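Long-range contact in flap endonuclease 1 (Methanocaldococcus jannaschii, PDB 1A76), which cuts 5' flaps from branched DNA during replication and repair, acting as a magnesium-dependent structure-specific endonuclease and 5'-3' exonuclease: residues I54-I66 with M131-I144. Sequence-based numbering, arbitrary orientation.
Sequences ITSAYNGVFYKTI and MVENCKYLLSLMGI
Y58 pushes its ring as a knob into the hole formed by M131, N134, C135 and L138. C135 SG lies at the ring's edge, 3.7 Å from Y58 CD1, a Cys sulfur-aromatic contact; the carbonyl oxygen of M131 meets the same ring, also at an edge. At the far end, Y58 OH sits 3.1 Å from N134 OD1, the ring and amide planes turned 66° apart. Cut back to an alanine, Y58 would probably leave a gap among these four residues and take the aromatic edge from the C135 sulfur. Beside this knob, M131 runs extended and then bends at its last torsion (chi3 -69°), which brings CE to 3.9 Å from I54 CB. Half-way along, V61 CG1 packs 3.6 Å from L139 CD2, the two side chains crossing at about a right angle, while L138 slides past V61 in the opposite direction.

Helices 56-66 and 131-142 run in the same general direction, crossing at -26° with their axes 9.8 Å apart, and join the N-domain to the I-domain beside the mixed sheet of the PIN-like nuclease core. The second knob is M142, set among V61, F62, T65 and I66: its SD lies 3.8 Å from F62 CD1, a Met-aromatic contact at the ring edge, and its CE rests against T65 CB and F62 O. T65 and I144 meet tip to tip, CG2 to CG1. Further out, T65 OG1 turns back to V61 O (2.5 Å), an oxygen that also accepts from T65 N, while helix 283-292 packs against F62 and M142 through I286. On the sheet side, L139 and I144 reach W77 of strand 74-79. G143, at positive phi, closes helix 131-142 in a Schellman motif, with I144 N bonded back to L139 O.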
ATOM      1  N   ILE A  54      -9.875   8.161 -16.111  1.00 16.01           N
ATOM      2  CA  ILE A  54      -8.500   8.232 -15.629  1.00 15.03           C
ATOM      3  C   ILE A  54      -7.723   6.928 -15.816  1.00 15.15           C
ATOM      4  O   ILE A  54      -8.132   5.864 -15.330  1.00 15.78           O
ATOM      5  CB  ILE A  54      -8.463   8.644 -14.150  1.00 17.17           C
ATOM      6  CG1 ILE A  54      -8.941  10.098 -14.014  1.00 16.58           C
ATOM      7  CG2 ILE A  54      -7.049   8.513 -13.609  1.00 15.94           C
ATOM      8  CD1 ILE A  54      -9.223  10.507 -12.588  1.00 14.31           C
ATOM      9  N   THR A  55      -6.590   7.036 -16.508  1.00 13.19           N
ATOM     10  CA  THR A  55      -5.736   5.877 -16.810  1.00 12.32           C
ATOM     11  C   THR A  55      -4.391   5.904 -16.085  1.00 13.54           C
ATOM     12  O   THR A  55      -3.543   5.036 -16.280  1.00 11.95           O
ATOM     13  CB  THR A  55      -5.477   5.790 -18.326  1.00  9.82           C
ATOM     14  OG1 THR A  55      -4.849   6.994 -18.774  1.00  9.53           O
ATOM     15  CG2 THR A  55      -6.790   5.620 -19.079  1.00  8.35           C
ATOM     16  N   SER A  56      -4.208   6.918 -15.253  1.00 12.86           N
ATOM     17  CA  SER A  56      -2.992   7.089 -14.464  1.00 12.76           C
ATOM     18  C   SER A  56      -2.505   5.797 -13.787  1.00  9.90           C
ATOM     19  O   SER A  56      -1.312   5.460 -13.862  1.00  9.39           O
ATOM     20  CB  SER A  56      -3.245   8.167 -13.395  1.00 12.16           C
ATOM     21  OG  SER A  56      -2.814   9.432 -13.859  1.00 16.20           O
ATOM     22  N   ALA A  57      -3.421   5.083 -13.130  1.00  6.94           N
ATOM     23  CA  ALA A  57      -3.080   3.841 -12.424  1.00  7.47           C
ATOM     24  C   ALA A  57      -2.653   2.695 -13.347  1.00  9.69           C
ATOM     25  O   ALA A  57      -1.717   1.954 -13.042  1.00 10.13           O
ATOM     26  CB  ALA A  57      -4.246   3.390 -11.580  1.00  3.14           C
ATOM     27  N   TYR A  58      -3.356   2.536 -14.463  1.00 12.12           N
ATOM     28  CA  TYR A  58      -3.034   1.476 -15.407  1.00  9.87           C
ATOM     29  C   TYR A  58      -1.614   1.691 -15.976  1.00  9.56           C
ATOM     30  O   TYR A  58      -0.858   0.727 -16.189  1.00 11.80           O
ATOM     31  CB  TYR A  58      -4.079   1.449 -16.543  1.00  9.84           C
ATOM     32  CG  TYR A  58      -5.533   1.525 -16.076  1.00  8.56           C
ATOM     33  CD1 TYR A  58      -5.918   1.001 -14.842  1.00  9.19           C
ATOM     34  CD2 TYR A  58      -6.514   2.128 -16.867  1.00  8.19           C
ATOM     35  CE1 TYR A  58      -7.236   1.075 -14.400  1.00 11.92           C
ATOM     36  CE2 TYR A  58      -7.838   2.206 -16.437  1.00 13.46           C
ATOM     37  CZ  TYR A  58      -8.190   1.680 -15.198  1.00 11.01           C
ATOM     38  OH  TYR A  58      -9.476   1.792 -14.740  1.00 13.73           O
ATOM     39  N   ASN A  59      -1.260   2.956 -16.212  1.00  8.10           N
ATOM     40  CA  ASN A  59       0.059   3.317 -16.740  1.00 10.45           C
ATOM     41  C   ASN A  59       1.174   2.900 -15.764  1.00 12.03           C
ATOM     42  O   ASN A  59       2.171   2.308 -16.160  1.00 12.09           O
ATOM     43  CB  ASN A  59       0.104   4.843 -17.012  1.00 10.90           C
ATOM     44  CG  ASN A  59       1.447   5.318 -17.550  1.00 13.73           C
ATOM     45  OD1 ASN A  59       2.455   5.307 -16.843  1.00 19.76           O
ATOM     46  ND2 ASN A  59       1.461   5.750 -18.806  1.00 11.54           N
ATOM     47  N   GLY A  60       1.000   3.197 -14.484  1.00 12.58           N
ATOM     48  CA  GLY A  60       2.016   2.827 -13.516  1.00  9.61           C
ATOM     49  C   GLY A  60       2.099   1.321 -13.312  1.00  9.25           C
ATOM     50  O   GLY A  60       3.188   0.763 -13.205  1.00 10.19           O
ATOM     51  N   VAL A  61       0.949   0.658 -13.258  1.00  9.09           N
ATOM     52  CA  VAL A  61       0.912  -0.785 -13.061  1.00 11.44           C
ATOM     53  C   VAL A  61       1.703  -1.506 -14.159  1.00 13.90           C
ATOM     54  O   VAL A  61       2.550  -2.369 -13.892  1.00 13.88           O
ATOM     55  CB  VAL A  61      -0.557  -1.286 -13.067  1.00 11.46           C
ATOM     56  CG1 VAL A  61      -0.606  -2.806 -13.116  1.00 12.83           C
ATOM     57  CG2 VAL A  61      -1.269  -0.771 -11.839  1.00 15.28           C
ATOM     58  N   PHE A  62       1.420  -1.136 -15.400  1.00 14.15           N
ATOM     59  CA  PHE A  62       2.057  -1.738 -16.565  1.00 13.19           C
ATOM     60  C   PHE A  62       3.545  -1.434 -16.655  1.00 12.63           C
ATOM     61  O   PHE A  62       4.371  -2.335 -16.524  1.00 13.46           O
ATOM     62  CB  PHE A  62       1.345  -1.256 -17.834  1.00 13.17           C
ATOM     63  CG  PHE A  62       1.834  -1.910 -19.098  1.00 12.09           C
ATOM     64  CD1 PHE A  62       1.632  -3.271 -19.320  1.00 12.67           C
ATOM     65  CD2 PHE A  62       2.491  -1.156 -20.072  1.00 10.28           C
ATOM     66  CE1 PHE A  62       2.075  -3.875 -20.489  1.00 12.61           C
ATOM     67  CE2 PHE A  62       2.942  -1.749 -21.254  1.00 13.94           C
ATOM     68  CZ  PHE A  62       2.734  -3.114 -21.463  1.00 11.20           C
ATOM     69  N   TYR A  63       3.879  -0.165 -16.871  1.00 13.37           N
ATOM     70  CA  TYR A  63       5.264   0.276 -17.016  1.00 13.34           C
ATOM     71  C   TYR A  63       6.153   0.124 -15.792  1.00 16.42           C
ATOM     72  O   TYR A  63       7.326  -0.250 -15.926  1.00 13.37           O
ATOM     73  CB  TYR A  63       5.307   1.735 -17.497  1.00 14.43           C
ATOM     74  CG  TYR A  63       4.769   1.892 -18.902  1.00 17.65           C
ATOM     75  CD1 TYR A  63       5.457   1.355 -19.992  1.00 16.51           C
ATOM     76  CD2 TYR A  63       3.542   2.504 -19.135  1.00 14.19           C
ATOM     77  CE1 TYR A  63       4.936   1.417 -21.276  1.00 16.79           C
ATOM     78  CE2 TYR A  63       3.008   2.573 -20.422  1.00 18.50           C
ATOM     79  CZ  TYR A  63       3.710   2.025 -21.484  1.00 18.23           C
ATOM     80  OH  TYR A  63       3.177   2.047 -22.744  1.00 16.26           O
ATOM     81  N   LYS A  64       5.611   0.419 -14.609  1.00 16.59           N
ATOM     82  CA  LYS A  64       6.390   0.296 -13.382  1.00 17.48           C
ATOM     83  C   LYS A  64       6.727  -1.162 -13.121  1.00 14.08           C
ATOM     84  O   LYS A  64       7.853  -1.482 -12.764  1.00 13.68           O
ATOM     85  CB  LYS A  64       5.626   0.856 -12.176  1.00 21.08           C
ATOM     86  CG  LYS A  64       6.474   1.653 -11.205  1.00 25.27           C
ATOM     87  CD  LYS A  64       7.100   2.862 -11.894  1.00 25.41           C
ATOM     88  CE  LYS A  64       8.595   2.943 -11.603  1.00 24.75           C
ATOM     89  NZ  LYS A  64       9.068   4.351 -11.437  1.00 30.03           N
ATOM     90  N   THR A  65       5.750  -2.046 -13.299  1.00 13.91           N
ATOM     91  CA  THR A  65       5.984  -3.470 -13.081  1.00 12.83           C
ATOM     92  C   THR A  65       7.043  -4.029 -14.050  1.00 13.53           C
ATOM     93  O   THR A  65       7.899  -4.822 -13.644  1.00 11.42           O
ATOM     94  CB  THR A  65       4.670  -4.288 -13.220  1.00 14.04           C
ATOM     95  OG1 THR A  65       3.725  -3.866 -12.228  1.00 11.11           O
ATOM     96  CG2 THR A  65       4.942  -5.779 -13.034  1.00 10.43           C
ATOM     97  N   ILE A  66       6.988  -3.622 -15.317  1.00 12.82           N
ATOM     98  CA  ILE A  66       7.967  -4.100 -16.299  1.00 15.21           C
ATOM     99  C   ILE A  66       9.348  -3.537 -15.961  1.00 15.77           C
ATOM    100  O   ILE A  66      10.356  -4.237 -16.065  1.00 15.03           O
ATOM    101  CB  ILE A  66       7.576  -3.688 -17.757  1.00 14.79           C
ATOM    102  CG1 ILE A  66       6.336  -4.466 -18.206  1.00 14.35           C
ATOM    103  CG2 ILE A  66       8.719  -4.007 -18.727  1.00 14.68           C
ATOM    104  CD1 ILE A  66       5.768  -4.025 -19.565  1.00 14.82           C
ATOM    105  N   MET A 131     -11.767   0.871 -10.754  1.00 14.22           N
ATOM    106  CA  MET A 131     -10.418   1.140 -11.243  1.00 14.50           C
ATOM    107  C   MET A 131      -9.451   0.146 -10.623  1.00 16.86           C
ATOM    108  O   MET A 131      -8.535  -0.341 -11.285  1.00 13.80           O
ATOM    109  CB  MET A 131      -9.985   2.559 -10.889  1.00 14.30           C
ATOM    110  CG  MET A 131      -8.633   2.933 -11.478  1.00 14.97           C
ATOM    111  SD  MET A 131      -8.043   4.559 -10.988  1.00 13.82           S
ATOM    112  CE  MET A 131      -9.215   5.645 -11.842  1.00 12.19           C
ATOM    113  N   VAL A 132      -9.670  -0.144  -9.343  1.00 15.66           N
ATOM    114  CA  VAL A 132      -8.858  -1.105  -8.606  1.00 15.15           C
ATOM    115  C   VAL A 132      -9.062  -2.489  -9.224  1.00 15.42           C
ATOM    116  O   VAL A 132      -8.119  -3.255  -9.387  1.00 13.75           O
ATOM    117  CB  VAL A 132      -9.276  -1.174  -7.108  1.00 15.52           C
ATOM    118  CG1 VAL A 132      -8.497  -2.281  -6.402  1.00 14.40           C
ATOM    119  CG2 VAL A 132      -9.035   0.175  -6.433  1.00 14.54           C
ATOM    120  N   GLU A 133     -10.307  -2.816  -9.553  1.00 15.93           N
ATOM    121  CA  GLU A 133     -10.590  -4.115 -10.155  1.00 15.80           C
ATOM    122  C   GLU A 133      -9.912  -4.201 -11.539  1.00 12.72           C
ATOM    123  O   GLU A 133      -9.390  -5.249 -11.908  1.00 13.51           O
ATOM    124  CB  GLU A 133     -12.102  -4.326 -10.270  1.00 17.63           C
ATOM    125  CG  GLU A 133     -12.820  -4.818  -8.980  1.00 26.35           C
ATOM    126  CD  GLU A 133     -12.052  -4.574  -7.676  1.00 31.98           C
ATOM    127  OE1 GLU A 133     -11.207  -5.414  -7.301  1.00 33.14           O
ATOM    128  OE2 GLU A 133     -12.306  -3.544  -7.007  1.00 34.98           O
ATOM    129  N   ASN A 134      -9.916  -3.094 -12.279  1.00 11.33           N
ATOM    130  CA  ASN A 134      -9.293  -3.005 -13.606  1.00 12.45           C
ATOM    131  C   ASN A 134      -7.772  -3.208 -13.519  1.00 12.46           C
ATOM    132  O   ASN A 134      -7.150  -3.771 -14.421  1.00  9.61           O
ATOM    133  CB  ASN A 134      -9.585  -1.639 -14.234  1.00 14.11           C
ATOM    134  CG  ASN A 134     -10.939  -1.584 -14.936  1.00 16.34           C
ATOM    135  OD1 ASN A 134     -11.400  -0.507 -15.344  1.00 19.33           O
ATOM    136  ND2 ASN A 134     -11.575  -2.731 -15.088  1.00 12.85           N
ATOM    137  N   CYS A 135      -7.177  -2.744 -12.425  1.00 10.51           N
ATOM    138  CA  CYS A 135      -5.745  -2.893 -12.214  1.00 10.18           C
ATOM    139  C   CYS A 135      -5.407  -4.365 -11.973  1.00  9.14           C
ATOM    140  O   CYS A 135      -4.393  -4.866 -12.447  1.00 10.57           O
ATOM    141  CB  CYS A 135      -5.302  -2.051 -11.017  1.00 10.93           C
ATOM    142  SG  CYS A 135      -5.164  -0.287 -11.406  1.00  8.09           S
ATOM    143  N   LYS A 136      -6.270  -5.053 -11.237  1.00 10.72           N
ATOM    144  CA  LYS A 136      -6.063  -6.468 -10.956  1.00 13.19           C
ATOM    145  C   LYS A 136      -6.183  -7.250 -12.259  1.00 15.74           C
ATOM    146  O   LYS A 136      -5.429  -8.183 -12.500  1.00 14.09           O
ATOM    147  CB  LYS A 136      -7.112  -6.971  -9.956  1.00 14.28           C
ATOM    148  CG  LYS A 136      -7.028  -6.326  -8.587  1.00 16.57           C
ATOM    149  CD  LYS A 136      -8.188  -6.802  -7.719  1.00 18.93           C
ATOM    150  CE  LYS A 136      -7.924  -6.590  -6.235  1.00 17.42           C
ATOM    151  NZ  LYS A 136      -9.181  -6.768  -5.432  1.00 20.56           N
ATOM    152  N   TYR A 137      -7.147  -6.871 -13.092  1.00 13.85           N
ATOM    153  CA  TYR A 137      -7.362  -7.537 -14.376  1.00 12.46           C
ATOM    154  C   TYR A 137      -6.126  -7.365 -15.246  1.00 12.93           C
ATOM    155  O   TYR A 137      -5.660  -8.308 -15.887  1.00 13.38           O
ATOM    156  CB  TYR A 137      -8.575  -6.935 -15.089  1.00 14.98           C
ATOM    157  CG  TYR A 137      -8.769  -7.407 -16.527  1.00 16.34           C
ATOM    158  CD1 TYR A 137      -8.915  -8.765 -16.822  1.00 18.50           C
ATOM    159  CD2 TYR A 137      -8.833  -6.491 -17.588  1.00 17.94           C
ATOM    160  CE1 TYR A 137      -9.124  -9.205 -18.138  1.00 17.02           C
ATOM    161  CE2 TYR A 137      -9.044  -6.926 -18.915  1.00 18.72           C
ATOM    162  CZ  TYR A 137      -9.188  -8.283 -19.174  1.00 17.72           C
ATOM    163  OH  TYR A 137      -9.405  -8.730 -20.460  1.00 21.92           O
ATOM    164  N   LEU A 138      -5.596  -6.146 -15.267  1.00 13.46           N
ATOM    165  CA  LEU A 138      -4.413  -5.848 -16.060  1.00 13.28           C
ATOM    166  C   LEU A 138      -3.238  -6.710 -15.598  1.00 13.65           C
ATOM    167  O   LEU A 138      -2.471  -7.225 -16.414  1.00 16.08           O
ATOM    168  CB  LEU A 138      -4.064  -4.356 -15.945  1.00 12.11           C
ATOM    169  CG  LEU A 138      -2.753  -3.881 -16.591  1.00 12.18           C
ATOM    170  CD1 LEU A 138      -2.774  -4.171 -18.085  1.00 14.71           C
ATOM    171  CD2 LEU A 138      -2.552  -2.386 -16.326  1.00 15.07           C
ATOM    172  N   LEU A 139      -3.104  -6.875 -14.286  1.00 13.32           N
ATOM    173  CA  LEU A 139      -2.007  -7.674 -13.752  1.00 10.31           C
ATOM    174  C   LEU A 139      -2.164  -9.124 -14.190  1.00 10.62           C
ATOM    175  O   LEU A 139      -1.183  -9.795 -14.506  1.00 13.63           O
ATOM    176  CB  LEU A 139      -1.981  -7.587 -12.234  1.00  8.92           C
ATOM    177  CG  LEU A 139      -1.436  -6.266 -11.669  1.00  7.17           C
ATOM    178  CD1 LEU A 139      -1.687  -6.244 -10.168  1.00  6.85           C
ATOM    179  CD2 LEU A 139       0.060  -6.145 -11.971  1.00  5.29           C
ATOM    180  N   SER A 140      -3.404  -9.604 -14.210  1.00 12.03           N
ATOM    181  CA  SER A 140      -3.673 -10.978 -14.625  1.00 13.94           C
ATOM    182  C   SER A 140      -3.273 -11.144 -16.087  1.00 11.81           C
ATOM    183  O   SER A 140      -2.691 -12.155 -16.482  1.00 13.97           O
ATOM    184  CB  SER A 140      -5.156 -11.295 -14.468  1.00 15.82           C
ATOM    185  OG  SER A 140      -5.872 -10.758 -15.562  1.00 25.06           O
ATOM    186  N   LEU A 141      -3.604 -10.148 -16.896  1.00 12.24           N
ATOM    187  CA  LEU A 141      -3.264 -10.187 -18.314  1.00 12.33           C
ATOM    188  C   LEU A 141      -1.750 -10.178 -18.449  1.00 12.94           C
ATOM    189  O   LEU A 141      -1.192 -10.808 -19.342  1.00 12.32           O
ATOM    190  CB  LEU A 141      -3.861  -8.971 -19.038  1.00 10.93           C
ATOM    191  CG  LEU A 141      -5.376  -9.025 -19.223  1.00 14.12           C
ATOM    192  CD1 LEU A 141      -5.841  -7.760 -19.924  1.00 14.45           C
ATOM    193  CD2 LEU A 141      -5.756 -10.278 -20.017  1.00 10.73           C
ATOM    194  N   MET A 142      -1.089  -9.465 -17.542  1.00 12.88           N
ATOM    195  CA  MET A 142       0.360  -9.364 -17.567  1.00  7.30           C
ATOM    196  C   MET A 142       1.063 -10.593 -17.001  1.00  5.22           C
ATOM    197  O   MET A 142       2.284 -10.709 -17.099  1.00  5.99           O
ATOM    198  CB  MET A 142       0.810  -8.121 -16.799  1.00 10.65           C
ATOM    199  CG  MET A 142       0.416  -6.806 -17.444  1.00  9.99           C
ATOM    200  SD  MET A 142       0.843  -5.448 -16.345  1.00 14.87           S
ATOM    201  CE  MET A 142       2.614  -5.596 -16.265  1.00 11.23           C
ATOM    202  N   GLY A 143       0.288 -11.504 -16.421  1.00  3.84           N
ATOM    203  CA  GLY A 143       0.836 -12.723 -15.846  1.00  5.25           C
ATOM    204  C   GLY A 143       1.522 -12.474 -14.522  1.00  9.36           C
ATOM    205  O   GLY A 143       2.308 -13.313 -14.046  1.00  7.55           O
ATOM    206  N   ILE A 144       1.243 -11.306 -13.945  1.00 10.90           N
ATOM    207  CA  ILE A 144       1.839 -10.889 -12.671  1.00  9.82           C
ATOM    208  C   ILE A 144       0.891 -11.262 -11.526  1.00 10.66           C
ATOM    209  O   ILE A 144      -0.262 -10.834 -11.498  1.00 11.73           O
ATOM    210  CB  ILE A 144       2.065  -9.354 -12.619  1.00 11.91           C
ATOM    211  CG1 ILE A 144       2.815  -8.869 -13.874  1.00  9.17           C
ATOM    212  CG2 ILE A 144       2.797  -8.991 -11.327  1.00  8.93           C
ATOM    213  CD1 ILE A 144       4.149  -9.562 -14.126  1.00 11.85           C
TER